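Local coordinates for protein N-acetyltransferase (PDB 4LUA) that probably transfers an acetyl group from acetyl-CoA to an amino group of its substrate, as other GNAT-family N-acetyltransferases do, at residues Ile67-Glu73 / Leu85-Val91; Phe138-Glu144 / Asp156-Tyr162; Asn12-Tyr18 / Ile44-Asn49. All coordinates share one frame; numbering follows the deposited sequence. Where two conformers were deposited one is given.

Interaction 1 (Ile67-Glu73 / Leu85-Val91); sequences IATAALE and LIKYNFV
Strands 67-73 and 85-91 run antiparallel at 172°, paired T69 with F90, A71 with K87 and E73 with L85, and the register slips by one residue between the first two pairs, so A70 faces both Y88 and N89. Y88, with positive phi and psi, marks this beta bulge. The side chain of N89 helps to bridge the slip: with CG anti to its own N (chi1 -178°), ND2 lies 3.0 Å from T69 O in a nearly straight N-H...O hydrogen bond (170°), in the plane of the N89 amide though tilted from that of the T69 carbonyl. F90 N adds a weak bond to the same oxygen, while N89 OD1 is held by N99 of helix 96-112. A water donates to T69 OG1 and, at 2.8 Å, to Y88 O; the threonine hydroxyl also binds F58 O in the next strand.

Away from the bulge the paired side chains share faces. On one, the methyl of A68 meets V91 CG1 at 4.0 Å and L72 CD1 touches I86 CG1 loosely; A68, L72 and V91 of this face pack on helix 96-112. On the other, T69 CG2 comes to the edge of the F90 ring and A71 CB to the edge of the Y88 ring, 4.1 Å from CD2, near helix 15-25. At the end of this face E73 extends fully and K87 bends at chi3; NZ lies 3.2 Å from E73 OE2 in a salt bridge, but a very short OE2-CD contact makes the lysine end doubtful in detail. A hairpin whose second strand bulges, followed by a long helix, is characteristic of the central sheet of GNAT acetyltransferases, consistent with the bulged strand that borders the acetyl-CoA site in relatives.

Interaction 2 (Phe138-Glu144 / Asp156-Tyr162); sequences FDILGFE and DEHWLFY
F138 and Y162 form the apolar end of this hairpin: Y162 CB sits over the centre of the F138 ring, 3.7 Å from its centroid, and the edge of the tyrosine ring turns to the same phenyl in a T-shaped contact with planes at 61°. I107 of helix 96-112 packs on both. F138 CB also meets L160 CD2. Further along, the F161 ring, its CG set between the backbone N and the carbonyl carbon (chi1 71°), has D139 CB over one face and takes L141 CB at its edge, 4.0 Å from CD2. L141 CB rests on W159 CB as well. A classic beta bulge sets L141 and G142 together opposite W159: their N atoms reach W159 O from one face of its carbonyl plane, at 2.8 Å from L141 and 3.1 Å from G142. On the polar side E144 lies alongside the indole, its carboxylate nearly coplanar with it, and OE1 accepts the N-H of W159 NE1 at 2.9 Å through its anti lone pair. The F143 ring packs obliquely on H158 and reaches D156 CB with CZ at 3.5 Å. The single indole N-H is thus spent on a carboxylate, which probably helps to fix the tryptophan's rotation, while the bulge gives one carbonyl two donors.

Interaction 3 (Asn12-Tyr18 / Ile44-Asn49); sequences NNDFNEY and IHDILN
Apolar packing joins F15, Y18 and I44. I44 CG2 sits between the two aromatic side chains, 3.5 Å from F15 CD2 and 3.7 Å from Y18 CD2, and approaches each ring obliquely, whereas I44 CD1 lies at the tyrosine's edge. Both aromatics hold CG anti to the backbone N (chi1 -178° for F15), which carries both rings out to I44. L48 reaches across with CD1 to the backbone of F15, 3.6 Å from CA, and its CB lies close to the N12 backbone. The I47 and Y18 side chains cross at about a right angle, with I47 CD1 3.4 Å from Y18 OH and near CZ; the same tyrosine also touches Y88 and V57 of the sheet.

The one hydrogen bond between the segments lies near the helix ends. N12 ND2 donates to N49 OD1 at 3.1 Å, in the plane of the N49 carbonyl and on a lone pair, although the bond is bent (141°) and the two amides stand 66° apart. N12 OD1 lies 3.5 Å from H45 CD2, without a hydrogen bond. The contact packs the start of helix 15-25 against the end of helix 41-48, the pair of N-terminal helices that a GNAT fold places between its first two strands.

In the fold
From the N terminus, interaction 3 comes first and closes a loop of 25 residues, tying the two helical segments together before the chain enters strand 55-62. Interaction 1 then closes the hairpin of strands 65-75 and 83-91, and interaction 2, beyond helix 96-112, strand 117-123 and helix 127-135, closes the hairpin of strands 139-150 and 153-163. The three follow in series; none nests or crosses. Interaction 1 is central: Y18 of interaction 3 packs on T69 and Y88, while I86 and L85 touch F138 and W159 of interaction 2, respectively. Interactions 2 and 3, about 28 Å apart between centres, lie on opposite sides of the chain's centre.

Interaction 1 (Ile67-Glu73 / Leu85-Val91)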
loop_
_atom_site.group_PDB
_atom_site.type_symbol
_atom_site.label_atom_id
_atom_site.label_comp_id
_atom_site.label_asym_id
_atom_site.label_seq_id
_atom_site.Cartn_x
_atom_site.Cartn_y
_atom_site.Cartn_z
ATOM N N ILE A 67 11.517 -0.765 -7.194
ATOM C CA ILE A 67 10.445 -1.029 -8.164
ATOM C C ILE A 67 9.043 -1.057 -7.604
ATOM O O ILE A 67 8.076 -1.055 -8.361
ATOM C CB ILE A 67 10.720 -2.324 -8.980
ATOM C CG1 ILE A 67 10.671 -3.572 -8.096
ATOM C CG2 ILE A 67 12.093 -2.159 -9.689
ATOM C CD1 ILE A 67 10.687 -4.857 -8.971
ATOM N N ALA A 68 8.917 -1.085 -6.280
ATOM C CA ALA A 68 7.588 -1.116 -5.671
ATOM C C ALA A 68 7.691 -0.711 -4.221
ATOM O O ALA A 68 8.765 -0.847 -3.594
ATOM C CB ALA A 68 6.934 -2.542 -5.753
ATOM N N THR A 69 6.575 -0.211 -3.683
ATOM C CA THR A 69 6.557 0.144 -2.261
ATOM C C THR A 69 5.155 -0.019 -1.697
ATOM O O THR A 69 4.173 0.049 -2.454
ATOM C CB THR A 69 7.009 1.627 -2.054
ATOM O OG1 THR A 69 7.146 1.910 -0.644
ATOM C CG2 THR A 69 6.105 2.706 -2.731
ATOM N N ALA A 70 5.092 -0.244 -0.367
ATOM C CA ALA A 70 3.820 -0.054 0.357
ATOM C C ALA A 70 4.194 0.291 1.787
ATOM O O ALA A 70 5.301 -0.024 2.220
ATOM C CB ALA A 70 2.940 -1.342 0.263
ATOM N N ALA A 71 3.259 0.942 2.490
ATOM C CA ALA A 71 3.462 1.365 3.877
ATOM C C ALA A 71 2.362 0.718 4.767
ATOM O O ALA A 71 1.229 0.444 4.341
ATOM C CB ALA A 71 3.396 2.869 3.921
ATOM N N LEU A 72 2.754 0.443 6.005
ATOM C CA LEU A 72 1.842 -0.088 6.974
ATOM C C LEU A 72 1.764 1.021 8.021
ATOM O O LEU A 72 2.742 1.309 8.737
ATOM C CB LEU A 72 2.451 -1.394 7.521
ATOM C CG LEU A 72 1.653 -2.142 8.550
ATOM C CD1 LEU A 72 0.239 -2.445 8.010
ATOM C CD2 LEU A 72 2.399 -3.438 8.969
ATOM N N GLU A 73 0.575 1.610 8.139
ATOM C CA GLU A 73 0.381 2.753 9.041
ATOM C C GLU A 73 -0.460 2.269 10.212
ATOM O O GLU A 73 -1.532 1.683 10.020
ATOM C CB GLU A 73 -0.303 3.927 8.295
ATOM C CG GLU A 73 -0.614 5.111 9.249
ATOM C CD GLU A 73 -1.304 6.295 8.571
ATOM O OE1 GLU A 73 -1.475 7.348 9.230
ATOM O OE2 GLU A 73 -1.703 6.176 7.390
ATOM N N LEU A 85 -3.249 -0.117 8.610
ATOM C CA LEU A 85 -3.753 0.056 7.229
ATOM C C LEU A 85 -2.633 -0.048 6.271
ATOM O O LEU A 85 -1.581 0.508 6.495
ATOM C CB LEU A 85 -4.344 1.475 7.031
ATOM C CG LEU A 85 -5.818 1.692 7.378
ATOM C CD1 LEU A 85 -6.188 1.186 8.742
ATOM C CD2 LEU A 85 -6.117 3.193 7.241
ATOM N N ILE A 86 -2.889 -0.709 5.144
ATOM C CA ILE A 86 -1.890 -0.677 4.062
ATOM C C ILE A 86 -2.213 0.532 3.207
ATOM O O ILE A 86 -3.384 0.760 2.858
ATOM C CB ILE A 86 -1.994 -1.981 3.229
ATOM C CG1 ILE A 86 -1.650 -3.180 4.097
ATOM C CG2 ILE A 86 -1.063 -1.850 1.954
ATOM C CD1 ILE A 86 -2.019 -4.528 3.424
ATOM N N LYS A 87 -1.177 1.323 2.929
ATOM C CA LYS A 87 -1.301 2.599 2.211
ATOM C C LYS A 87 -0.132 2.765 1.258
ATOM O O LYS A 87 0.912 2.084 1.372
ATOM C CB LYS A 87 -1.276 3.795 3.244
ATOM C CG LYS A 87 -2.592 3.813 3.999
ATOM C CD LYS A 87 -2.719 5.025 4.881
ATOM C CE LYS A 87 -3.612 6.084 4.271
ATOM N NZ LYS A 87 -3.415 7.390 4.972
ATOM N N TYR A 88 -0.273 3.745 0.366
ATOM C CA TYR A 88 0.864 4.212 -0.469
ATOM C C TYR A 88 1.524 3.046 -1.196
ATOM O O TYR A 88 2.756 2.891 -1.178
ATOM C CB TYR A 88 1.891 4.980 0.383
ATOM C CG TYR A 88 1.213 6.075 1.196
ATOM C CD1 TYR A 88 0.370 6.996 0.593
ATOM C CD2 TYR A 88 1.398 6.138 2.568
ATOM C CE1 TYR A 88 -0.265 7.989 1.357
ATOM C CE2 TYR A 88 0.765 7.114 3.327
ATOM C CZ TYR A 88 -0.070 8.010 2.706
ATOM O OH TYR A 88 -0.698 8.999 3.463
ATOM N N ASN A 89 0.709 2.265 -1.888
ATOM C CA ASN A 89 1.209 1.060 -2.594
ATOM C C ASN A 89 1.376 1.435 -4.050
ATOM O O ASN A 89 0.387 1.579 -4.798
ATOM C CB ASN A 89 0.165 -0.038 -2.387
ATOM C CG ASN A 89 0.530 -1.417 -3.021
ATOM O OD1 ASN A 89 -0.376 -2.202 -3.303
ATOM N ND2 ASN A 89 1.819 -1.683 -3.303
ATOM N N PHE A 90 2.630 1.673 -4.459
ATOM C CA PHE A 90 2.932 1.994 -5.863
ATOM C C PHE A 90 3.824 0.911 -6.403
ATOM O O PHE A 90 4.867 0.606 -5.802
ATOM C CB PHE A 90 3.680 3.359 -5.930
ATOM C CG PHE A 90 2.833 4.517 -5.479
ATOM C CD1 PHE A 90 2.070 5.245 -6.371
ATOM C CD2 PHE A 90 2.831 4.874 -4.133
ATOM C CE1 PHE A 90 1.262 6.331 -5.946
ATOM C CE2 PHE A 90 2.038 5.954 -3.696
ATOM C CZ PHE A 90 1.268 6.684 -4.590
ATOM N N VAL A 91 3.421 0.311 -7.529
ATOM C CA VAL A 91 4.141 -0.856 -8.050
ATOM C C VAL A 91 4.424 -0.607 -9.528
ATOM O O VAL A 91 3.487 -0.320 -10.275
ATOM C CB VAL A 91 3.238 -2.090 -7.995
ATOM C CG1 VAL A 91 4.038 -3.323 -8.426
ATOM C CG2 VAL A 91 2.595 -2.230 -6.646
HETATM O O HOH W 1 4.934 3.372 0.449
#

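Interaction 2 (Phe138-Glu144 / Asp156-Tyr162)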
loop_
_atom_site.group_PDB
_atom_site.type_symbol
_atom_site.label_atom_id
_atom_site.label_comp_id
_atom_site.label_asym_id
_atom_site.label_seq_id
_atom_site.Cartn_x
_atom_site.Cartn_y
_atom_site.Cartn_z
ATOM N N PHE A 138 -7.661 -11.673 1.981
ATOM C CA PHE A 138 -8.467 -10.598 2.578
ATOM C C PHE A 138 -9.950 -10.813 2.291
ATOM O O PHE A 138 -10.314 -11.304 1.196
ATOM C CB PHE A 138 -8.079 -9.245 1.954
ATOM C CG PHE A 138 -6.772 -8.689 2.479
ATOM C CD1 PHE A 138 -5.543 -9.334 2.184
ATOM C CD2 PHE A 138 -6.741 -7.552 3.303
ATOM C CE1 PHE A 138 -4.331 -8.820 2.689
ATOM C CE2 PHE A 138 -5.510 -7.019 3.803
ATOM C CZ PHE A 138 -4.301 -7.700 3.479
ATOM N N ASP A 139 -10.790 -10.414 3.242
ATOM C CA ASP A 139 -12.252 -10.550 3.123
ATOM C C ASP A 139 -12.871 -9.190 3.119
ATOM O O ASP A 139 -12.316 -8.204 3.610
ATOM C CB ASP A 139 -12.765 -11.324 4.319
ATOM C CG ASP A 139 -12.458 -12.836 4.207
ATOM O OD1 ASP A 139 -12.182 -13.347 3.084
ATOM O OD2 ASP A 139 -12.527 -13.518 5.239
ATOM N N ILE A 140 -14.091 -9.100 2.572
ATOM C CA ILE A 140 -14.766 -7.811 2.529
ATOM C C ILE A 140 -15.253 -7.379 3.931
ATOM O O ILE A 140 -15.801 -8.186 4.714
ATOM C CB ILE A 140 -15.957 -7.932 1.569
ATOM C CG1 ILE A 140 -16.740 -6.639 1.527
ATOM C CG2 ILE A 140 -16.908 -8.935 2.106
ATOM C CD1 ILE A 140 -15.990 -5.567 0.707
ATOM N N LEU A 141 -14.951 -6.124 4.277
ATOM C CA LEU A 141 -15.469 -5.507 5.497
ATOM C C LEU A 141 -16.693 -4.741 5.079
ATOM O O LEU A 141 -17.801 -4.927 5.648
ATOM C CB LEU A 141 -14.359 -4.550 6.047
ATOM C CG LEU A 141 -14.670 -3.997 7.453
ATOM C CD1 LEU A 141 -13.349 -3.578 8.142
ATOM C CD2 LEU A 141 -15.669 -2.807 7.463
ATOM N N GLY A 142 -16.531 -3.849 4.121
ATOM C CA GLY A 142 -17.698 -3.052 3.772
ATOM C C GLY A 142 -17.465 -2.078 2.636
ATOM O O GLY A 142 -16.486 -2.243 1.873
ATOM N N PHE A 143 -18.341 -1.094 2.516
ATOM C CA PHE A 143 -18.349 -0.150 1.379
ATOM C C PHE A 143 -18.635 1.202 1.976
ATOM O O PHE A 143 -19.656 1.416 2.697
ATOM C CB PHE A 143 -19.440 -0.536 0.362
ATOM C CG PHE A 143 -19.664 0.495 -0.741
ATOM C CD1 PHE A 143 -18.834 0.505 -1.868
ATOM C CD2 PHE A 143 -20.707 1.390 -0.667
ATOM C CE1 PHE A 143 -19.057 1.467 -2.905
ATOM C CE2 PHE A 143 -20.928 2.363 -1.670
ATOM C CZ PHE A 143 -20.094 2.380 -2.797
ATOM N N GLU A 144 -17.725 2.146 1.742
ATOM C CA GLU A 144 -17.868 3.482 2.283
ATOM C C GLU A 144 -18.040 4.505 1.130
ATOM O O GLU A 144 -17.199 4.580 0.241
ATOM C CB GLU A 144 -16.636 3.817 3.084
ATOM C CG GLU A 144 -16.842 5.156 3.830
ATOM C CD GLU A 144 -15.591 5.625 4.579
ATOM O OE1 GLU A 144 -14.558 4.922 4.611
ATOM O OE2 GLU A 144 -15.626 6.754 5.122
ATOM N N ASP A 156 -15.851 6.410 -3.885
ATOM C CA ASP A 156 -16.313 5.390 -2.933
ATOM C C ASP A 156 -15.261 4.267 -2.847
ATOM O O ASP A 156 -14.524 4.012 -3.795
ATOM C CB ASP A 156 -17.599 4.750 -3.468
ATOM C CG ASP A 156 -18.703 5.724 -3.706
ATOM O OD1 ASP A 156 -18.704 6.829 -3.094
ATOM O OD2 ASP A 156 -19.594 5.393 -4.556
ATOM N N GLU A 157 -15.155 3.619 -1.687
ATOM C CA GLU A 157 -14.187 2.544 -1.530
ATOM C C GLU A 157 -14.778 1.323 -0.879
ATOM O O GLU A 157 -15.654 1.444 0.024
ATOM C CB GLU A 157 -13.027 2.996 -0.666
ATOM C CG GLU A 157 -12.179 4.063 -1.359
ATOM C CD GLU A 157 -10.967 4.362 -0.612
ATOM O OE1 GLU A 157 -11.048 4.849 0.558
ATOM O OE2 GLU A 157 -9.881 4.107 -1.178
ATOM N N HIS A 158 -14.255 0.170 -1.272
ATOM C CA HIS A 158 -14.452 -1.069 -0.500
ATOM C C HIS A 158 -13.367 -1.124 0.566
ATOM O O HIS A 158 -12.206 -0.731 0.347
ATOM C CB HIS A 158 -14.374 -2.336 -1.349
ATOM C CG HIS A 158 -15.544 -2.481 -2.262
ATOM N ND1 HIS A 158 -15.429 -2.337 -3.634
ATOM C CD2 HIS A 158 -16.859 -2.657 -2.001
ATOM C CE1 HIS A 158 -16.630 -2.466 -4.181
ATOM N NE2 HIS A 158 -17.527 -2.608 -3.212
ATOM N N TRP A 159 -13.728 -1.638 1.749
ATOM C CA TRP A 159 -12.735 -1.893 2.768
ATOM C C TRP A 159 -12.638 -3.407 2.906
ATOM O O TRP A 159 -13.641 -4.102 2.945
ATOM C CB TRP A 159 -13.255 -1.337 4.124
ATOM C CG TRP A 159 -13.043 0.135 4.202
ATOM C CD1 TRP A 159 -13.960 1.151 3.911
ATOM C CD2 TRP A 159 -11.812 0.774 4.566
ATOM N NE1 TRP A 159 -13.339 2.377 4.110
ATOM C CE2 TRP A 159 -12.033 2.179 4.492
ATOM C CE3 TRP A 159 -10.550 0.293 4.947
ATOM C CZ2 TRP A 159 -11.012 3.112 4.809
ATOM C CZ3 TRP A 159 -9.548 1.214 5.270
ATOM C CH2 TRP A 159 -9.803 2.614 5.181
ATOM N N LEU A 160 -11.399 -3.929 2.961
ATOM C CA LEU A 160 -11.169 -5.355 3.162
ATOM C C LEU A 160 -10.268 -5.519 4.368
ATOM O O LEU A 160 -9.511 -4.608 4.701
ATOM C CB LEU A 160 -10.410 -5.922 1.925
ATOM C CG LEU A 160 -11.301 -6.160 0.669
ATOM C CD1 LEU A 160 -11.647 -4.833 -0.021
ATOM C CD2 LEU A 160 -10.516 -7.075 -0.365
ATOM N N PHE A 161 -10.295 -6.700 4.960
ATOM C CA PHE A 161 -9.439 -6.951 6.111
ATOM C C PHE A 161 -8.814 -8.326 5.995
ATOM O O PHE A 161 -9.370 -9.245 5.359
ATOM C CB PHE A 161 -10.239 -6.865 7.430
ATOM C CG PHE A 161 -11.194 -8.016 7.638
ATOM C CD1 PHE A 161 -10.791 -9.203 8.261
ATOM C CD2 PHE A 161 -12.505 -7.899 7.178
ATOM C CE1 PHE A 161 -11.704 -10.284 8.433
ATOM C CE2 PHE A 161 -13.431 -8.965 7.356
ATOM C CZ PHE A 161 -13.024 -10.145 7.982
ATOM N N TYR A 162 -7.685 -8.503 6.710
ATOM C CA TYR A 162 -7.093 -9.834 6.857
ATOM C C TYR A 162 -7.039 -10.125 8.342
ATOM O O TYR A 162 -6.467 -9.339 9.136
ATOM C CB TYR A 162 -5.655 -9.827 6.255
ATOM C CG TYR A 162 -5.027 -11.195 6.242
ATOM C CD1 TYR A 162 -4.481 -11.728 7.379
ATOM C CD2 TYR A 162 -4.947 -11.921 5.045
ATOM C CE1 TYR A 162 -3.924 -12.998 7.364
ATOM C CE2 TYR A 162 -4.389 -13.189 5.019
ATOM C CZ TYR A 162 -3.885 -13.714 6.184
ATOM O OH TYR A 162 -3.305 -14.989 6.227
#

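Interaction 3 (Asn12-Tyr18 / Ile44-Asn49)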
loop_
_atom_site.group_PDB
_atom_site.type_symbol
_atom_site.label_atom_id
_atom_site.label_comp_id
_atom_site.label_asym_id
_atom_site.label_seq_id
_atom_site.Cartn_x
_atom_site.Cartn_y
_atom_site.Cartn_z
ATOM N N ASN A 12 14.577 7.712 5.943
ATOM C CA ASN A 12 14.740 9.053 5.379
ATOM C C ASN A 12 15.776 9.114 4.275
ATOM O O ASN A 12 15.689 9.938 3.313
ATOM C CB ASN A 12 15.246 9.989 6.466
ATOM C CG ASN A 12 14.237 10.197 7.565
ATOM O OD1 ASN A 12 13.255 10.928 7.380
ATOM N ND2 ASN A 12 14.473 9.571 8.724
ATOM N N ASN A 13 16.766 8.244 4.418
ATOM C CA ASN A 13 17.830 8.194 3.437
ATOM C C ASN A 13 17.393 7.651 2.100
ATOM O O ASN A 13 18.181 7.675 1.140
ATOM C CB ASN A 13 19.010 7.409 3.963
ATOM C CG ASN A 13 19.941 8.268 4.818
ATOM O OD1 ASN A 13 19.520 9.268 5.454
ATOM N ND2 ASN A 13 21.219 7.891 4.833
ATOM N N ASP A 14 16.160 7.153 2.021
ATOM C CA ASP A 14 15.631 6.665 0.748
ATOM C C ASP A 14 14.692 7.642 0.095
ATOM O O ASP A 14 14.081 7.347 -0.986
ATOM C CB ASP A 14 14.942 5.309 0.965
ATOM C CG ASP A 14 15.920 4.287 1.513
ATOM O OD1 ASP A 14 17.000 4.109 0.860
ATOM O OD2 ASP A 14 15.703 3.778 2.644
ATOM N N PHE A 15 14.599 8.826 0.711
ATOM C CA PHE A 15 13.711 9.857 0.186
ATOM C C PHE A 15 13.799 10.042 -1.359
ATOM O O PHE A 15 12.787 9.933 -2.079
ATOM C CB PHE A 15 14.017 11.193 0.884
ATOM C CG PHE A 15 13.131 12.294 0.448
ATOM C CD1 PHE A 15 13.420 13.024 -0.711
ATOM C CD2 PHE A 15 12.028 12.639 1.197
ATOM C CE1 PHE A 15 12.598 14.093 -1.120
ATOM C CE2 PHE A 15 11.189 13.684 0.805
ATOM C CZ PHE A 15 11.466 14.410 -0.358
ATOM N N ASN A 16 15.007 10.312 -1.858
ATOM C CA ASN A 16 15.208 10.584 -3.289
ATOM C C ASN A 16 14.619 9.494 -4.170
ATOM O O ASN A 16 13.771 9.781 -5.057
ATOM C CB ASN A 16 16.693 10.867 -3.609
ATOM C CG ASN A 16 17.177 12.156 -2.962
ATOM O OD1 ASN A 16 16.361 13.057 -2.717
ATOM N ND2 ASN A 16 18.503 12.256 -2.672
ATOM N N GLU A 17 14.949 8.246 -3.809
ATOM C CA GLU A 17 14.535 7.104 -4.605
ATOM C C GLU A 17 13.022 6.905 -4.479
ATOM O O GLU A 17 12.322 6.572 -5.484
ATOM C CB GLU A 17 15.330 5.863 -4.164
ATOM C CG GLU A 17 16.851 5.909 -4.519
ATOM C CD GLU A 17 17.720 6.864 -3.672
ATOM O OE1 GLU A 17 17.389 7.166 -2.489
ATOM O OE2 GLU A 17 18.781 7.300 -4.198
ATOM N N TYR A 18 12.511 7.135 -3.269
ATOM C CA TYR A 18 11.092 6.885 -3.042
ATOM C C TYR A 18 10.381 7.886 -3.925
ATOM O O TYR A 18 9.404 7.565 -4.650
ATOM C CB TYR A 18 10.763 7.072 -1.567
ATOM C CG TYR A 18 9.315 6.754 -1.229
ATOM C CD1 TYR A 18 8.962 5.508 -0.772
ATOM C CD2 TYR A 18 8.338 7.740 -1.352
ATOM C CE1 TYR A 18 7.637 5.236 -0.473
ATOM C CE2 TYR A 18 7.027 7.492 -1.043
ATOM C CZ TYR A 18 6.682 6.226 -0.599
ATOM O OH TYR A 18 5.342 5.928 -0.314
ATOM N N ILE A 44 6.085 12.452 2.126
ATOM C CA ILE A 44 7.142 11.470 1.955
ATOM C C ILE A 44 8.053 11.502 3.191
ATOM O O ILE A 44 8.326 10.465 3.812
ATOM C CB ILE A 44 7.922 11.694 0.620
ATOM C CG1 ILE A 44 6.992 11.514 -0.602
ATOM C CG2 ILE A 44 9.170 10.766 0.513
ATOM C CD1 ILE A 44 7.739 11.590 -1.963
ATOM N N HIS A 45 8.508 12.712 3.575
ATOM C CA HIS A 45 9.327 12.786 4.775
ATOM C C HIS A 45 8.654 12.190 6.016
ATOM O O HIS A 45 9.279 11.437 6.784
ATOM C CB HIS A 45 9.753 14.242 5.088
ATOM C CG HIS A 45 10.601 14.366 6.320
ATOM N ND1 HIS A 45 10.125 14.895 7.507
ATOM C CD2 HIS A 45 11.892 14.022 6.556
ATOM C CE1 HIS A 45 11.087 14.866 8.415
ATOM N NE2 HIS A 45 12.171 14.344 7.864
ATOM N N ASP A 46 7.381 12.530 6.202
ATOM C CA ASP A 46 6.635 12.104 7.368
ATOM C C ASP A 46 6.512 10.574 7.430
ATOM O O ASP A 46 6.645 9.988 8.507
ATOM C CB ASP A 46 5.238 12.735 7.378
ATOM C CG ASP A 46 5.268 14.255 7.659
ATOM O OD1 ASP A 46 6.310 14.783 8.139
ATOM O OD2 ASP A 46 4.229 14.917 7.414
ATOM N N ILE A 47 6.295 9.921 6.292
ATOM C CA ILE A 47 6.169 8.453 6.370
ATOM C C ILE A 47 7.526 7.770 6.527
ATOM O O ILE A 47 7.632 6.714 7.195
ATOM C CB ILE A 47 5.335 7.833 5.222
ATOM C CG1 ILE A 47 6.020 8.001 3.865
ATOM C CG2 ILE A 47 3.899 8.394 5.233
ATOM C CD1 ILE A 47 5.474 7.018 2.860
ATOM N N LEU A 48 8.568 8.363 5.937
ATOM C CA LEU A 48 9.882 7.726 6.067
ATOM C C LEU A 48 10.569 7.968 7.455
ATOM O O LEU A 48 11.440 7.193 7.856
ATOM C CB LEU A 48 10.805 8.214 4.934
ATOM C CG LEU A 48 10.386 7.791 3.510
ATOM C CD1 LEU A 48 11.306 8.466 2.491
ATOM C CD2 LEU A 48 10.464 6.285 3.405
ATOM N N ASN A 49 10.155 9.011 8.169
ATOM C CA ASN A 49 10.729 9.420 9.469
ATOM C C ASN A 49 10.117 8.710 10.683
ATOM O O ASN A 49 9.108 7.950 10.532
ATOM C CB ASN A 49 10.517 10.938 9.616
ATOM C CG ASN A 49 11.516 11.608 10.560
ATOM O OD1 ASN A 49 12.704 11.265 10.597
ATOM N ND2 ASN A 49 11.027 12.579 11.325
#